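PDB 2O0A: S.cerevisiae chromosome XVI reading frame ORF YPL253c from Saccharomyces cerevisiae, which recruits the minus-end-directed kinesin Kar3 to microtubules and has a C-terminal motor-like domain that lacks a nucleotide-binding site. Local coordinates for residues 15-20 / 25-30; 48-53 / 59-64. All coordinates share one frame; numbering follows the deposited sequence. Where two conformers were deposited one is given.

Interaction 1 of 2, residues 15-20 / 25-30; sequences LENSII and TMRCYA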
ATOM      1  N   LEU A  15      -7.913  15.297  10.324  1.00 18.90           N
ATOM      2  CA  LEU A  15      -8.177  16.484   9.500  1.00 19.94           C
ATOM      3  C   LEU A  15      -7.574  16.350   8.097  1.00 19.65           C
ATOM      4  O   LEU A  15      -8.196  16.733   7.098  1.00 19.87           O
ATOM      5  CB  LEU A  15      -7.663  17.762  10.189  1.00 20.50           C
ATOM      6  CG  LEU A  15      -8.397  18.350  11.404  1.00 24.54           C
ATOM      7  CD1 LEU A  15      -7.638  19.570  11.918  1.00 26.22           C
ATOM      8  CD2 LEU A  15      -9.823  18.753  11.054  1.00 26.48           C
ATOM      9  N   GLU A  16      -6.375  15.773   8.013  1.00 19.22           N
ATOM     10  CA  GLU A  16      -5.720  15.585   6.720  1.00 18.60           C
ATOM     11  C   GLU A  16      -6.537  14.679   5.834  1.00 18.63           C
ATOM     12  O   GLU A  16      -6.712  14.941   4.644  1.00 19.23           O
ATOM     13  CB  GLU A  16      -4.351  14.962   6.912  1.00 18.77           C
ATOM     14  CG  GLU A  16      -3.337  15.876   7.530  1.00 19.26           C
ATOM     15  CD  GLU A  16      -2.114  15.129   8.017  1.00 21.22           C
ATOM     16  OE1 GLU A  16      -1.538  14.311   7.231  1.00 20.41           O
ATOM     17  OE2 GLU A  16      -1.733  15.366   9.185  1.00 21.89           O
ATOM     18  N   ASN A  17      -7.027  13.588   6.414  1.00 18.09           N
ATOM     19  CA  ASN A  17      -7.839  12.644   5.653  1.00 18.01           C
ATOM     20  C   ASN A  17      -9.130  13.281   5.138  1.00 18.33           C
ATOM     21  O   ASN A  17      -9.565  12.993   4.023  1.00 18.17           O
ATOM     22  CB  ASN A  17      -8.155  11.416   6.499  1.00 18.26           C
ATOM     23  CG  ASN A  17      -8.814  10.335   5.693  1.00 18.87           C
ATOM     24  OD1 ASN A  17      -8.180   9.724   4.832  1.00 17.12           O
ATOM     25  ND2 ASN A  17     -10.108  10.120   5.925  1.00 19.41           N
ATOM     26  N   SER A  18      -9.724  14.155   5.949  1.00 18.76           N
ATOM     27  CA  SER A  18     -10.954  14.833   5.556  1.00 19.60           C
ATOM     28  C   SER A  18     -10.694  15.771   4.379  1.00 19.35           C
ATOM     29  O   SER A  18     -11.490  15.825   3.449  1.00 19.78           O
ATOM     30  CB  SER A  18     -11.535  15.600   6.740  1.00 19.43           C
ATOM     31  OG  SER A  18     -12.746  16.245   6.367  0.50 20.99           O
ATOM     32  N   ILE A  19      -9.566  16.476   4.409  1.00 19.75           N
ATOM     33  CA  ILE A  19      -9.203  17.402   3.329  1.00 19.74           C
ATOM     34  C   ILE A  19      -8.997  16.623   2.035  1.00 19.54           C
ATOM     35  O   ILE A  19      -9.453  17.025   0.980  1.00 19.86           O
ATOM     36  CB  ILE A  19      -7.968  18.260   3.699  1.00 20.66           C
ATOM     37  CG1 ILE A  19      -8.325  19.173   4.879  1.00 20.75           C
ATOM     38  CG2 ILE A  19      -7.466  19.070   2.481  1.00 21.83           C
ATOM     39  CD1 ILE A  19      -7.167  19.859   5.541  1.00 23.63           C
ATOM     40  N   ILE A  20      -8.335  15.475   2.141  1.00 18.93           N
ATOM     41  CA  ILE A  20      -8.074  14.640   0.984  1.00 18.83           C
ATOM     42  C   ILE A  20      -9.398  14.202   0.353  1.00 18.83           C
ATOM     43  O   ILE A  20      -9.549  14.192  -0.877  1.00 19.76           O
ATOM     44  CB  ILE A  20      -7.201  13.441   1.414  1.00 17.87           C
ATOM     45  CG1 ILE A  20      -5.784  13.934   1.736  1.00 17.96           C
ATOM     46  CG2 ILE A  20      -7.137  12.387   0.325  1.00 17.42           C
ATOM     47  CD1 ILE A  20      -4.945  12.918   2.558  1.00 19.11           C
ATOM     48  N   THR A  25      -8.430  14.074  -3.902  1.00 23.52           N
ATOM     49  CA  THR A  25      -7.006  13.904  -4.150  1.00 23.69           C
ATOM     50  C   THR A  25      -6.632  12.422  -4.145  1.00 22.29           C
ATOM     51  O   THR A  25      -7.159  11.652  -3.339  1.00 22.49           O
ATOM     52  CB  THR A  25      -6.168  14.615  -3.055  1.00 24.34           C
ATOM     53  OG1 THR A  25      -6.744  15.895  -2.751  1.00 27.71           O
ATOM     54  CG2 THR A  25      -4.747  14.815  -3.534  1.00 26.97           C
ATOM     55  N   MET A  26      -5.727  12.043  -5.043  1.00 20.87           N
ATOM     56  CA  MET A  26      -5.190  10.683  -5.059  1.00 19.66           C
ATOM     57  C   MET A  26      -4.084  10.589  -4.007  1.00 19.10           C
ATOM     58  O   MET A  26      -3.085  11.317  -4.074  1.00 20.12           O
ATOM     59  CB  MET A  26      -4.656  10.317  -6.449  1.00 19.73           C
ATOM     60  CG  MET A  26      -3.977   8.960  -6.509  1.00 19.79           C
ATOM     61  SD  MET A  26      -5.095   7.623  -6.034  1.00 21.35           S
ATOM     62  CE  MET A  26      -6.177   7.581  -7.447  1.00 22.72           C
ATOM     63  N   ARG A  27      -4.270   9.694  -3.033  1.00 17.50           N
ATOM     64  CA  ARG A  27      -3.340   9.573  -1.912  1.00 16.70           C
ATOM     65  C   ARG A  27      -1.987   9.050  -2.365  1.00 16.07           C
ATOM     66  O   ARG A  27      -1.893   8.013  -3.029  1.00 16.28           O
ATOM     67  CB  ARG A  27      -3.920   8.638  -0.847  1.00 16.11           C
ATOM     68  CG  ARG A  27      -4.993   9.261  -0.009  1.00 15.20           C
ATOM     69  CD  ARG A  27      -5.710   8.215   0.835  1.00 14.26           C
ATOM     70  NE  ARG A  27      -6.741   8.850   1.650  1.00 14.35           N
ATOM     71  CZ  ARG A  27      -7.959   9.156   1.213  1.00 14.43           C
ATOM     72  NH1 ARG A  27      -8.310   8.913  -0.045  1.00 17.31           N
ATOM     73  NH2 ARG A  27      -8.828   9.724   2.033  1.00 17.95           N
ATOM     74  N   CYS A  28      -0.939   9.795  -2.008  1.00 15.53           N
ATOM     75  CA  CYS A  28       0.442   9.423  -2.324  1.00 15.82           C
ATOM     76  C   CYS A  28       1.346   9.907  -1.199  1.00 14.93           C
ATOM     77  O   CYS A  28       1.466  11.109  -0.930  1.00 15.68           O
ATOM     78  CB  CYS A  28       0.861   9.991  -3.673  1.00 15.93           C
ATOM     79  SG  CYS A  28       2.464   9.412  -4.250  1.00 18.38           S
ATOM     80  N   TYR A  29       1.936   8.944  -0.498  1.00 14.68           N
ATOM     81  CA  TYR A  29       2.739   9.208   0.677  1.00 13.65           C
ATOM     82  C   TYR A  29       4.150   8.740   0.443  1.00 14.49           C
ATOM     83  O   TYR A  29       4.341   7.715  -0.191  1.00 14.11           O
ATOM     84  CB  TYR A  29       2.152   8.432   1.855  1.00 13.74           C
ATOM     85  CG  TYR A  29       0.857   9.032   2.365  1.00 12.79           C
ATOM     86  CD1 TYR A  29       0.849   9.743   3.553  1.00 14.75           C
ATOM     87  CD2 TYR A  29      -0.356   8.883   1.660  1.00 13.55           C
ATOM     88  CE1 TYR A  29      -0.329  10.302   4.048  1.00 14.24           C
ATOM     89  CE2 TYR A  29      -1.540   9.441   2.149  1.00 13.74           C
ATOM     90  CZ  TYR A  29      -1.509  10.141   3.332  1.00 14.00           C
ATOM     91  OH  TYR A  29      -2.670  10.698   3.833  1.00 14.86           O
ATOM     92  N   ALA A  30       5.133   9.491   0.942  1.00 13.56           N
ATOM     93  CA  ALA A  30       6.531   9.065   0.865  1.00 13.09           C
ATOM     94  C   ALA A  30       6.979   8.598   2.235  1.00 12.94           C
ATOM     95  O   ALA A  30       6.802   9.311   3.226  1.00 15.09           O
ATOM     96  CB  ALA A  30       7.414  10.227   0.389  1.00 14.14           C
TER
HETATM   97  O   HOH W   1      -2.369  11.749   6.378  1.00 17.91           O
HETATM   98  O   HOH W   2      -5.264   9.292   4.043  1.00 17.87           O
HETATM   99  O   HOH W   3      -9.581  11.459  -2.267  1.00 26.88           O
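Where the long N-terminal helix of this kinesin-like domain runs down to the first strand of its central sheet, I20 and T25 bring the two backbones closest, their CA atoms 5.3 Å apart. The axes of helix 15-20 and strand 27-30 run at 139° to each other and come no nearer than 11.3 Å, so beyond that junction side chains and waters bridge the gap. T25 N donates to I20 O at 3.2 Å, and a water bridges I20 O to T25 O, tying the helix to the turn that leads into the strand. A helix entering the first core strand in this way is reminiscent of the neck helix of kinesin-14 motors.

The guanidinium of R27 is the focus of the side-chain contact. The chain is extended from CG to NE and reaches across to the helix, where CG2 of I20 sits over the centre of one face, 3.5 Å from R27 CZ. With I20 CG1 anti to the carbonyl carbon (chi1 -71°), CG2 is turned to the guanidinium and CD1 comes within 3.4 Å of Y29 OH. At the guanidinium edge, R27 NH2 donates to N17 OD1 at 2.9 Å, in its own plane but from above that of the amide, the two planes being 44° apart. The stronger partner of NH2 is E21, one turn on from N17, in a salt bridge. A second water takes a bond from R27 NE and gives one to N17 OD1, and also meets Y29 OH; another joins Y29 OH to E16 OE1, 2.8 Å from each.

N17 OD1 thus takes two bonds, E21 probably offsets the buried charge, and polar bonds round an apolar I20 hold the helix end to the start of strand 27-32.

Interaction 2 of 2, residues 48-53 / 59-64; sequences GVITQG and YKFNRV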
ATOM      1  N   GLY A  48       5.186  18.257   3.634  1.00 20.39           N
ATOM      2  CA  GLY A  48       5.145  17.085   2.764  1.00 20.33           C
ATOM      3  C   GLY A  48       5.835  17.329   1.440  1.00 19.99           C
ATOM      4  O   GLY A  48       5.292  17.039   0.385  1.00 20.54           O
ATOM      5  N   VAL A  49       7.039  17.872   1.504  1.00 20.15           N
ATOM      6  CA  VAL A  49       7.759  18.235   0.289  1.00 20.43           C
ATOM      7  C   VAL A  49       9.137  17.576   0.277  1.00 20.43           C
ATOM      8  O   VAL A  49       9.821  17.572   1.285  1.00 20.90           O
ATOM      9  CB  VAL A  49       7.932  19.778   0.182  1.00 20.55           C
ATOM     10  CG1 VAL A  49       8.535  20.136  -1.150  1.00 21.90           C
ATOM     11  CG2 VAL A  49       6.595  20.482   0.356  1.00 21.77           C
ATOM     12  N   ILE A  50       9.525  17.012  -0.866  1.00 20.98           N
ATOM     13  CA  ILE A  50      10.907  16.607  -1.112  1.00 21.35           C
ATOM     14  C   ILE A  50      11.391  17.417  -2.312  1.00 21.88           C
ATOM     15  O   ILE A  50      10.774  17.386  -3.382  1.00 21.77           O
ATOM     16  CB  ILE A  50      11.053  15.097  -1.404  1.00 20.80           C
ATOM     17  CG1 ILE A  50      10.440  14.277  -0.266  1.00 20.79           C
ATOM     18  CG2 ILE A  50      12.533  14.720  -1.623  1.00 21.61           C
ATOM     19  CD1 ILE A  50      10.368  12.783  -0.563  1.00 19.40           C
ATOM     20  N   THR A  51      12.478  18.152  -2.109  1.00 22.94           N
ATOM     21  CA  THR A  51      13.041  19.009  -3.146  1.00 23.92           C
ATOM     22  C   THR A  51      14.424  18.523  -3.558  1.00 24.32           C
ATOM     23  O   THR A  51      15.272  18.278  -2.703  1.00 23.60           O
ATOM     24  CB  THR A  51      13.162  20.458  -2.640  1.00 23.86           C
ATOM     25  OG1 THR A  51      11.864  20.953  -2.287  1.00 24.86           O
ATOM     26  CG2 THR A  51      13.763  21.361  -3.713  1.00 24.03           C
ATOM     27  N   GLN A  52      14.635  18.380  -4.868  1.00 25.78           N
ATOM     28  CA  GLN A  52      15.956  18.051  -5.406  1.00 27.13           C
ATOM     29  C   GLN A  52      16.822  19.308  -5.364  1.00 27.67           C
ATOM     30  O   GLN A  52      16.487  20.317  -5.974  1.00 28.29           O
ATOM     31  CB  GLN A  52      15.840  17.509  -6.831  1.00 26.95           C
ATOM     32  CG  GLN A  52      15.345  16.071  -6.924  1.00 27.67           C
ATOM     33  CD  GLN A  52      15.059  15.627  -8.350  0.60 27.77           C
ATOM     34  OE1 GLN A  52      14.806  16.449  -9.234  1.00 29.84           O
ATOM     35  NE2 GLN A  52      15.093  14.316  -8.579  0.80 28.43           N
ATOM     36  N   GLY A  53      17.925  19.243  -4.622  1.00 28.59           N
ATOM     37  CA  GLY A  53      18.732  20.429  -4.301  1.00 29.31           C
ATOM     38  C   GLY A  53      19.444  21.127  -5.446  1.00 29.72           C
ATOM     39  O   GLY A  53      19.742  22.323  -5.349  0.70 29.78           O
ATOM     40  N   TYR A  59       8.791  18.066  -5.265  1.00 22.64           N
ATOM     41  CA  TYR A  59       7.900  16.906  -5.247  1.00 22.05           C
ATOM     42  C   TYR A  59       7.083  16.905  -3.963  1.00 21.59           C
ATOM     43  O   TYR A  59       7.630  16.793  -2.878  1.00 22.27           O
ATOM     44  CB  TYR A  59       8.697  15.604  -5.369  1.00 22.04           C
ATOM     45  CG  TYR A  59       9.476  15.494  -6.656  1.00 21.95           C
ATOM     46  CD1 TYR A  59       8.865  15.040  -7.813  1.00 21.33           C
ATOM     47  CD2 TYR A  59      10.830  15.859  -6.710  1.00 23.49           C
ATOM     48  CE1 TYR A  59       9.578  14.934  -9.000  1.00 22.30           C
ATOM     49  CE2 TYR A  59      11.549  15.760  -7.894  1.00 24.19           C
ATOM     50  CZ  TYR A  59      10.908  15.306  -9.031  1.00 23.98           C
ATOM     51  OH  TYR A  59      11.599  15.195 -10.208  1.00 24.07           O
ATOM     52  N   LYS A  60       5.772  17.043  -4.115  1.00 21.09           N
ATOM     53  CA  LYS A  60       4.861  17.072  -2.973  1.00 20.96           C
ATOM     54  C   LYS A  60       4.175  15.722  -2.770  1.00 19.99           C
ATOM     55  O   LYS A  60       4.010  14.939  -3.719  1.00 20.72           O
ATOM     56  CB  LYS A  60       3.815  18.176  -3.144  1.00 21.75           C
ATOM     57  CG  LYS A  60       4.427  19.562  -3.250  1.00 23.13           C
ATOM     58  CD  LYS A  60       3.383  20.639  -3.073  1.00 26.54           C
ATOM     59  CE  LYS A  60       3.667  21.813  -3.991  0.10 25.61           C
ATOM     60  NZ  LYS A  60       2.461  22.666  -4.177  0.10 25.63           N
ATOM     61  N   PHE A  61       3.780  15.480  -1.522  1.00 18.61           N
ATOM     62  CA  PHE A  61       3.102  14.253  -1.122  1.00 18.09           C
ATOM     63  C   PHE A  61       2.055  14.641  -0.097  1.00 17.60           C
ATOM     64  O   PHE A  61       2.144  15.707   0.524  1.00 18.60           O
ATOM     65  CB  PHE A  61       4.096  13.304  -0.465  1.00 17.08           C
ATOM     66  CG  PHE A  61       5.140  12.768  -1.410  1.00 17.62           C
ATOM     67  CD1 PHE A  61       4.954  11.548  -2.040  1.00 17.59           C
ATOM     68  CD2 PHE A  61       6.300  13.493  -1.666  1.00 18.37           C
ATOM     69  CE1 PHE A  61       5.900  11.056  -2.920  1.00 17.46           C
ATOM     70  CE2 PHE A  61       7.262  13.009  -2.551  1.00 17.77           C
ATOM     71  CZ  PHE A  61       7.061  11.784  -3.174  1.00 17.54           C
ATOM     72  N   ASN A  62       1.066  13.777   0.119  1.00 17.58           N
ATOM     73  CA  ASN A  62       0.128  14.067   1.191  1.00 17.39           C
ATOM     74  C   ASN A  62       0.861  14.199   2.527  1.00 17.00           C
ATOM     75  O   ASN A  62       0.537  15.069   3.353  1.00 18.09           O
ATOM     76  CB  ASN A  62      -0.991  13.022   1.228  1.00 17.42           C
ATOM     77  CG  ASN A  62      -1.816  13.031  -0.046  1.00 19.28           C
ATOM     78  OD1 ASN A  62      -1.761  12.099  -0.824  1.00 22.17           O
ATOM     79  ND2 ASN A  62      -2.533  14.123  -0.292  1.00 21.06           N
ATOM     80  N   ARG A  63       1.866  13.354   2.729  1.00 16.54           N
ATOM     81  CA  ARG A  63       2.760  13.462   3.872  1.00 15.93           C
ATOM     82  C   ARG A  63       4.064  12.746   3.530  1.00 15.66           C
ATOM     83  O   ARG A  63       4.054  11.744   2.807  1.00 14.85           O
ATOM     84  CB  ARG A  63       2.103  12.864   5.124  1.00 16.73           C
ATOM     85  CG  ARG A  63       2.953  12.923   6.380  1.00 17.66           C
ATOM     86  CD  ARG A  63       2.112  12.879   7.633  1.00 19.65           C
ATOM     87  NE  ARG A  63       1.341  14.105   7.890  1.00 19.83           N
ATOM     88  CZ  ARG A  63       1.845  15.222   8.411  1.00 20.54           C
ATOM     89  NH1 ARG A  63       3.134  15.306   8.723  1.00 21.20           N
ATOM     90  NH2 ARG A  63       1.051  16.266   8.625  1.00 21.43           N
ATOM     91  N   VAL A  64       5.170  13.288   4.036  1.00 15.04           N
ATOM     92  CA  VAL A  64       6.501  12.677   3.984  1.00 15.64           C
ATOM     93  C   VAL A  64       6.812  12.172   5.383  1.00 16.05           C
ATOM     94  O   VAL A  64       6.825  12.924   6.364  1.00 15.53           O
ATOM     95  CB  VAL A  64       7.573  13.682   3.478  1.00 15.81           C
ATOM     96  CG1 VAL A  64       8.977  13.091   3.624  1.00 17.31           C
ATOM     97  CG2 VAL A  64       7.271  14.032   2.037  1.00 16.66           C
TER
HETATM   98  O   HOH W   4      13.256  13.176 -10.494  1.00 30.33           O
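G48 and I50 face F61 and Y59 across a short antiparallel hairpin, and its tight part is backbone. I50 and Y59 form a hydrogen-bonded pair, I50 N to Y59 O and Y59 N to I50 O both 2.8 Å, while V49 and K60 make the neighbouring non-hydrogen-bonded pair. F61 N adds a bond to G48 O at 2.9 Å. G48 has a positive phi of 72° and, with V49, faces D44 in a G1 bulge; a CB here would run into F61 O, so the chains close up at this end.

On the I50 and Y59 face, I50 CD1 comes within 3.7 Å of F61 CE2 and I50 CG1 meets V64 CG2, a methyl 3.6 Å from G48 C. This apolar side continues onto A30 of strand 27-32. On the other face V49 CG2 and K60 CG stay 4.3 Å apart, and the exposed lysine, bent at chi3, runs off from the strand pair.

The far end is more polar. With CG anti to the carbonyl carbon (chi1 -76°) and an extended chain, Q52 brings its amide to the Y59 ring edge, CD 3.5 Å from CE2 with the planes 82° apart; a water links Q52 NE2 to Y59 OH, and S55 holds OE1. Cutting Q52 back to an alanine is likely to leave the Y59 edge without its amide neighbour and S55 OG without this partner. Main-chain bonds therefore fix the register, I50, F61 and V64 pack the buried face, and the Q52 end relies on polar, water-mediated links.

Interactions 1 and 2 follow one another along the chain and converge on the same part of the central sheet, where strands 27-32 and 63-66 run parallel. Interaction 1 is largely buried and ties the end of helix 4-23 to strand 27-32; interaction 2, partly buried, closes a hairpin of the separate three-stranded sheet and carries the chain back to the central one. Their chemistry differs accordingly: side chains and bridging waters do most of the work in the first, main-chain pairing in the second. They also touch directly, through a salt bridge from R63 to E16 and a probable hydrogen bond from C28 N to N62 OD1, which join the helix and strand 27-32 to the chain just after the hairpin.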